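Local structure of delta-aminolevulinic acid dehydratase (Toxoplasma gondii ME49, 3OBK) at residues A[337-340]-A[341-345]; A[300-304]-A[305-309]; A[192-195]-A[196-199]. The protein catalyses the condensation of two molecules of 5-aminolevulinic acid to porphobilinogen, an early step of tetrapyrrole biosynthesis, and assembles as an octamer. All coordinates share one frame; numbering follows the deposited sequence.

How the interactions relate
Three one-turn contacts illustrate how a TIM-barrel enzyme shapes its outer helices and their ends. Interaction 1 lies within helix 334-346 and interaction 3 within helix 189-199, whereas interaction 2 ends helix 293-305 with a Schellman motif. Interactions 1 and 2 are neighbours, about 7 Å apart at their nearest atoms, and both touch helix 310-324. Interaction 3 lies across the chain's centre from both, its centre 40 Å from that of interaction 1 and 45 Å from that of interaction 2. Its Ile193 side chain lies about 11 Å from a bound magnesium ion and about 12 Å from porphobilinogen, touching neither. Interactions 1 and 3 both meet the second subunit, interactions 2 and 3 the third.

Interaction 1 (A[337-340]-A[341-345]); sequences AAKW and MVEDM
Val342 N donates to Ala338 O at 2.7 Å, the shortest of four consecutive backbone bonds that mark this stretch as regular alpha-helix. Glu343 N follows with a nearly linear bond to Lys339 O (2.8 Å, 175°), and Met341 and Asp344 complete the turn through Ala337 and Trp340. Over this frame two oppositely charged side chains run side by side and point the same way. Lys339 leaves with CG anti to its backbone N (chi1 -171°) and stays extended, which lays its methylene groups along the Glu343 carboxylate: CE comes 3.3 Å from Glu343 OE2. The ammonium NZ, however, stops 4.5 Å from the same OE2, beyond salt-bridge range, and the pair probably contributes only a modest electrostatic attraction. On another side of the turn, Met341 CG rests 3.4 Å from Ala337 O. Asp344 turns its carboxylate away to the C-terminal tail, where OD1 accepts from Lys350 N and OD2 from Phe351 N and Thr352 OG1. The turn belongs to the last helix of the TIM barrel, following strand 328-331; Ala337 and Trp340 pack on helix 310-324, while Met341 meets Cys355 of a second subunit.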
loop_
_atom_site.group_PDB
_atom_site.type_symbol
_atom_site.label_atom_id
_atom_site.label_comp_id
_atom_site.label_asym_id
_atom_site.label_seq_id
_atom_site.Cartn_x
_atom_site.Cartn_y
_atom_site.Cartn_z
ATOM N N ALA A 337 1.236 1.914 -39.489
ATOM C CA ALA A 337 0.176 1.373 -38.628
ATOM C C ALA A 337 -1.160 2.083 -38.885
ATOM O O ALA A 337 -2.239 1.437 -39.019
ATOM C CB ALA A 337 0.568 1.458 -37.137
ATOM N N ALA A 338 -1.090 3.410 -38.957
ATOM C CA ALA A 338 -2.292 4.208 -39.146
ATOM C C ALA A 338 -2.921 3.821 -40.485
ATOM O O ALA A 338 -4.145 3.697 -40.611
ATOM C CB ALA A 338 -1.980 5.714 -39.067
ATOM N N LYS A 339 -2.065 3.575 -41.469
ATOM C CA LYS A 339 -2.552 3.267 -42.792
ATOM C C LYS A 339 -3.306 1.959 -42.751
ATOM O O LYS A 339 -4.395 1.856 -43.292
ATOM C CB LYS A 339 -1.396 3.203 -43.782
ATOM C CG LYS A 339 -1.783 3.095 -45.237
ATOM C CD LYS A 339 -0.519 3.143 -46.095
ATOM C CE LYS A 339 -0.743 2.613 -47.496
ATOM N NZ LYS A 339 0.569 2.274 -48.096
ATOM N N TRP A 340 -2.733 0.959 -42.099
ATOM C CA TRP A 340 -3.389 -0.312 -41.994
ATOM C C TRP A 340 -4.723 -0.152 -41.310
ATOM O O TRP A 340 -5.727 -0.715 -41.726
ATOM C CB TRP A 340 -2.535 -1.285 -41.212
ATOM C CG TRP A 340 -1.370 -1.816 -41.968
ATOM C CD1 TRP A 340 -1.322 -2.144 -43.299
ATOM C CD2 TRP A 340 -0.089 -2.136 -41.431
ATOM N NE1 TRP A 340 -0.084 -2.627 -43.615
ATOM C CE2 TRP A 340 0.690 -2.640 -42.484
ATOM C CE3 TRP A 340 0.468 -2.057 -40.159
ATOM C CZ2 TRP A 340 2.000 -3.053 -42.304
ATOM C CZ3 TRP A 340 1.773 -2.458 -39.976
ATOM C CH2 TRP A 340 2.527 -2.952 -41.035
ATOM N N MET A 341 -4.733 0.625 -40.245
ATOM C CA MET A 341 -5.959 0.848 -39.518
ATOM C C MET A 341 -6.982 1.542 -40.403
ATOM O O MET A 341 -8.157 1.131 -40.427
ATOM C CB MET A 341 -5.688 1.653 -38.246
ATOM C CG MET A 341 -4.984 0.856 -37.163
ATOM S SD MET A 341 -4.545 1.814 -35.697
ATOM C CE MET A 341 -6.167 2.104 -35.074
ATOM N N VAL A 342 -6.550 2.564 -41.152
ATOM C CA VAL A 342 -7.494 3.324 -41.992
ATOM C C VAL A 342 -7.976 2.484 -43.170
ATOM O O VAL A 342 -9.139 2.447 -43.449
ATOM C CB VAL A 342 -6.934 4.691 -42.422
ATOM C CG1 VAL A 342 -7.855 5.368 -43.448
ATOM C CG2 VAL A 342 -6.722 5.594 -41.163
ATOM N N GLU A 343 -7.101 1.722 -43.797
ATOM C CA GLU A 343 -7.542 0.792 -44.838
ATOM C C GLU A 343 -8.556 -0.260 -44.364
ATOM O O GLU A 343 -9.487 -0.597 -45.095
ATOM C CB GLU A 343 -6.345 0.133 -45.518
ATOM C CG GLU A 343 -5.753 1.038 -46.592
ATOM C CD GLU A 343 -4.313 0.697 -47.023
ATOM O OE1 GLU A 343 -3.702 -0.295 -46.492
ATOM O OE2 GLU A 343 -3.805 1.470 -47.894
ATOM N N ASP A 344 -8.382 -0.761 -43.145
ATOM C CA ASP A 344 -9.267 -1.791 -42.618
ATOM C C ASP A 344 -10.624 -1.181 -42.345
ATOM O O ASP A 344 -11.657 -1.752 -42.689
ATOM C CB ASP A 344 -8.710 -2.393 -41.343
ATOM C CG ASP A 344 -9.564 -3.509 -40.840
ATOM O OD1 ASP A 344 -9.564 -4.574 -41.469
ATOM O OD2 ASP A 344 -10.264 -3.338 -39.832
ATOM N N MET A 345 -10.624 0.015 -41.785
ATOM C CA MET A 345 -11.875 0.695 -41.457
ATOM C C MET A 345 -12.621 1.113 -42.710
ATOM O O MET A 345 -13.838 1.190 -42.696
ATOM C CB MET A 345 -11.589 1.929 -40.612
ATOM C CG MET A 345 -12.742 2.447 -39.804
ATOM S SD MET A 345 -13.155 1.462 -38.349
ATOM C CE MET A 345 -14.718 0.798 -38.910
#

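Interaction 2 (A[300-304]-A[305-309]); sequences KAAAE and KGYIS
Tyr307 sets its ring beside the end of helix 293-305, with Ala302 O lying oblique to it, 4.2 Å from CG. One face of the Tyr307 ring carries Lys305 CB, 3.6 Å above the plane and offset toward the rim. Tyr307 is part of a Schellman motif, a classic way of ending a helix. Tyr307 N reaches back five residues to Ala302 O (3.1 Å), and Gly306 N closes a tighter turn on Ala303 O (2.9 Å), approaching from above the carbonyl plane. Gly306 itself adopts a positive phi of 82°, turning the chain out of the helix, a backbone conformation glycine, lacking a CB, takes up readily. Lys305 N keeps the helical bond to Ala301 O. Ala302 CB faces Tyr307 CB at 4.4 Å, the apolar contact that commonly goes with this motif. The next helix, 310-324, starts at once, with Ser309 as its N-cap. A third subunit lies against the turn: Glu304 forms a salt bridge with Lys305 of that subunit, and Tyr307 packs on Pro62 of the same neighbour. Ile308 folds back under the helix end, its CG1 placed between backbone N and carbonyl carbon (chi1 62°), which brings CD1 to 3.6 Å from Ala302 CB.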
loop_
_atom_site.group_PDB
_atom_site.type_symbol
_atom_site.label_atom_id
_atom_site.label_comp_id
_atom_site.label_asym_id
_atom_site.label_seq_id
_atom_site.Cartn_x
_atom_site.Cartn_y
_atom_site.Cartn_z
ATOM N N LYS A 300 11.811 -5.199 -39.422
ATOM C CA LYS A 300 12.022 -5.157 -40.885
ATOM C C LYS A 300 12.902 -6.273 -41.392
ATOM O O LYS A 300 12.590 -6.931 -42.384
ATOM C CB LYS A 300 12.684 -3.846 -41.312
ATOM C CG LYS A 300 11.730 -2.692 -41.498
ATOM C CD LYS A 300 10.898 -2.806 -42.819
ATOM C CE LYS A 300 9.804 -1.712 -42.849
ATOM N NZ LYS A 300 8.871 -1.838 -43.971
ATOM N N ALA A 301 14.015 -6.471 -40.710
ATOM C CA ALA A 301 14.933 -7.524 -41.071
ATOM C C ALA A 301 14.152 -8.804 -41.155
ATOM O O ALA A 301 14.242 -9.524 -42.149
ATOM C CB ALA A 301 16.023 -7.633 -40.076
ATOM N N ALA A 302 13.350 -9.075 -40.139
ATOM C CA ALA A 302 12.671 -10.348 -40.052
ATOM C C ALA A 302 11.596 -10.408 -41.078
ATOM O O ALA A 302 11.438 -11.412 -41.744
ATOM C CB ALA A 302 12.090 -10.574 -38.662
ATOM N N ALA A 303 10.841 -9.332 -41.210
ATOM C CA ALA A 303 9.734 -9.311 -42.173
ATOM C C ALA A 303 10.261 -9.535 -43.575
ATOM O O ALA A 303 9.700 -10.342 -44.312
ATOM C CB ALA A 303 8.944 -8.015 -42.094
ATOM N N GLU A 304 11.356 -8.851 -43.928
ATOM C CA GLU A 304 11.954 -8.997 -45.271
ATOM C C GLU A 304 12.366 -10.419 -45.583
ATOM O O GLU A 304 12.193 -10.863 -46.705
ATOM C CB GLU A 304 13.144 -8.049 -45.478
ATOM C CG GLU A 304 12.680 -6.628 -45.773
ATOM C CD GLU A 304 13.745 -5.564 -45.609
ATOM O OE1 GLU A 304 14.758 -5.795 -44.896
ATOM O OE2 GLU A 304 13.559 -4.478 -46.204
ATOM N N LYS A 305 12.894 -11.150 -44.611
ATOM C CA LYS A 305 13.245 -12.553 -44.857
ATOM C C LYS A 305 12.039 -13.473 -44.744
ATOM O O LYS A 305 12.118 -14.632 -45.114
ATOM C CB LYS A 305 14.376 -13.005 -43.929
ATOM C CG LYS A 305 15.786 -12.693 -44.475
ATOM C CD LYS A 305 16.631 -12.015 -43.408
ATOM C CE LYS A 305 18.178 -12.257 -43.565
ATOM N NZ LYS A 305 19.011 -11.518 -42.530
ATOM N N GLY A 306 10.911 -12.956 -44.262
ATOM C CA GLY A 306 9.690 -13.760 -44.137
ATOM C C GLY A 306 9.633 -14.621 -42.878
ATOM O O GLY A 306 8.824 -15.528 -42.798
ATOM N N TYR A 307 10.497 -14.352 -41.897
ATOM C CA TYR A 307 10.465 -15.098 -40.650
ATOM C C TYR A 307 9.189 -14.793 -39.850
ATOM O O TYR A 307 8.610 -15.689 -39.242
ATOM C CB TYR A 307 11.686 -14.797 -39.783
ATOM C CG TYR A 307 13.055 -15.042 -40.414
ATOM C CD1 TYR A 307 13.257 -16.006 -41.429
ATOM C CD2 TYR A 307 14.139 -14.325 -39.990
ATOM C CE1 TYR A 307 14.527 -16.210 -41.990
ATOM C CE2 TYR A 307 15.376 -14.513 -40.537
ATOM C CZ TYR A 307 15.573 -15.443 -41.528
ATOM O OH TYR A 307 16.832 -15.565 -42.031
ATOM N N ILE A 308 8.761 -13.529 -39.858
ATOM C CA ILE A 308 7.536 -13.104 -39.199
ATOM C C ILE A 308 6.628 -12.412 -40.207
ATOM O O ILE A 308 7.024 -12.123 -41.333
ATOM C CB ILE A 308 7.806 -12.138 -38.011
ATOM C CG1 ILE A 308 8.481 -10.834 -38.485
ATOM C CG2 ILE A 308 8.621 -12.829 -36.943
ATOM C CD1 ILE A 308 8.829 -9.849 -37.341
ATOM N N SER A 309 5.404 -12.167 -39.768
ATOM C CA SER A 309 4.460 -11.372 -40.497
ATOM C C SER A 309 4.568 -9.944 -39.981
ATOM O O SER A 309 4.376 -9.711 -38.788
ATOM C CB SER A 309 3.050 -11.881 -40.277
ATOM O OG SER A 309 2.147 -10.789 -40.426
#

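Interaction 3 (A[192-195]-A[196-199]); sequences AIRE and SLDM
Residues 192-195 and 196-199 form the last two turns of an alpha-helix, in which Ser196, Leu197, Asp198 and Met199 each donate a backbone N-H to the carbonyl four residues earlier. The bond from Leu197 N to Ile193 O is nearly linear (2.9 Å, 171°). This helix is the connecting element of a beta-alpha-beta unit of the TIM barrel, between strands 179-182 and 206-213. Ser196 ties itself to the preceding turn twice: its N and its OG both donate to Ala192 O, reaching it from opposite faces of the carbonyl plane, with OG at 2.9 Å. The hydroxyl, buried in the assembly, thus finds its acceptor within its own helix. Ile193 and Leu197 lie side by side, CG2 of the first touching CD1 of the second at 3.7 Å, and both pack on helix 158-175. A trans first torsion (chi1 -176°) sets Arg194 CG beside the carbonyl carbon, and bends at chi2 and chi3 then curl the guanidinium forward, toward the C-terminal end of the helix, to Asp198. Leu197 CD1 covers one face of that group, 3.6 Å from Arg194 NH1, while NH2 binds Thr205 O just before the next strand. A second subunit covers this side, its Trp16 packing on Asp198 and Met199. Guanidinium and carboxylate are nearly coplanar, 28° apart, in a side-on salt bridge focused on a single oxygen: Asp198 OD1 accepts from Arg194 NE at 2.9 Å, on its syn side but well out of the carboxylate plane, and from Arg194 NH1 at 2.8 Å, nearly in line with the C-O bond.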
loop_
_atom_site.group_PDB
_atom_site.type_symbol
_atom_site.label_atom_id
_atom_site.label_comp_id
_atom_site.label_asym_id
_atom_site.label_seq_id
_atom_site.Cartn_x
_atom_site.Cartn_y
_atom_site.Cartn_z
ATOM N N ALA A 192 15.913 23.793 -15.964
ATOM C CA ALA A 192 16.676 24.903 -16.497
ATOM C C ALA A 192 16.028 25.338 -17.796
ATOM O O ALA A 192 15.858 26.556 -18.054
ATOM C CB ALA A 192 18.139 24.517 -16.712
ATOM N N ILE A 193 15.663 24.353 -18.615
ATOM C CA ILE A 193 15.014 24.653 -19.894
ATOM C C ILE A 193 13.663 25.288 -19.627
ATOM O O ILE A 193 13.292 26.245 -20.264
ATOM C CB ILE A 193 14.838 23.415 -20.788
ATOM C CG1 ILE A 193 16.217 22.937 -21.256
ATOM C CG2 ILE A 193 13.951 23.784 -21.940
ATOM C CD1 ILE A 193 16.384 21.493 -21.701
ATOM N N ARG A 194 12.946 24.768 -18.648
ATOM C CA ARG A 194 11.630 25.294 -18.327
ATOM C C ARG A 194 11.676 26.801 -18.012
ATOM O O ARG A 194 10.829 27.547 -18.477
ATOM C CB ARG A 194 11.031 24.522 -17.151
ATOM C CG ARG A 194 9.601 24.937 -16.784
ATOM C CD ARG A 194 8.573 24.532 -17.839
ATOM N NE ARG A 194 8.395 25.547 -18.871
ATOM C CZ ARG A 194 7.889 25.315 -20.074
ATOM N NH1 ARG A 194 7.790 26.309 -20.939
ATOM N NH2 ARG A 194 7.487 24.093 -20.429
ATOM N N GLU A 195 12.673 27.228 -17.237
ATOM C CA GLU A 195 12.732 28.589 -16.732
ATOM C C GLU A 195 13.153 29.518 -17.831
ATOM O O GLU A 195 12.625 30.619 -17.920
ATOM C CB GLU A 195 13.717 28.708 -15.572
ATOM C CG GLU A 195 13.541 29.964 -14.748
ATOM C CD GLU A 195 14.545 30.089 -13.580
ATOM O OE1 GLU A 195 14.377 29.361 -12.574
ATOM O OE2 GLU A 195 15.460 30.952 -13.662
ATOM N N SER A 196 14.104 29.063 -18.645
ATOM C CA SER A 196 14.549 29.767 -19.834
ATOM C C SER A 196 13.392 30.016 -20.782
ATOM O O SER A 196 13.190 31.150 -21.246
ATOM C CB SER A 196 15.623 28.954 -20.568
ATOM O OG SER A 196 16.740 28.708 -19.728
ATOM N N LEU A 197 12.643 28.958 -21.070
ATOM C CA LEU A 197 11.470 29.081 -21.900
ATOM C C LEU A 197 10.521 30.140 -21.341
ATOM O O LEU A 197 10.039 30.995 -22.065
ATOM C CB LEU A 197 10.748 27.734 -22.034
ATOM C CG LEU A 197 11.450 26.697 -22.915
ATOM C CD1 LEU A 197 10.732 25.364 -22.876
ATOM C CD2 LEU A 197 11.562 27.160 -24.352
ATOM N N ASP A 198 10.276 30.090 -20.043
ATOM C CA ASP A 198 9.265 30.926 -19.430
ATOM C C ASP A 198 9.711 32.375 -19.377
ATOM O O ASP A 198 8.926 33.280 -19.593
ATOM C CB ASP A 198 8.951 30.406 -18.038
ATOM C CG ASP A 198 8.286 29.048 -18.059
ATOM O OD1 ASP A 198 8.069 28.455 -19.147
ATOM O OD2 ASP A 198 7.956 28.575 -16.971
ATOM N N MET A 199 10.985 32.595 -19.113
ATOM C CA MET A 199 11.512 33.945 -19.152
ATOM C C MET A 199 11.469 34.523 -20.560
ATOM O O MET A 199 11.411 35.739 -20.710
ATOM C CB MET A 199 12.941 33.995 -18.635
ATOM C CG MET A 199 13.057 33.906 -17.137
ATOM S SD MET A 199 14.789 33.923 -16.611
ATOM C CE MET A 199 15.549 32.708 -17.689
#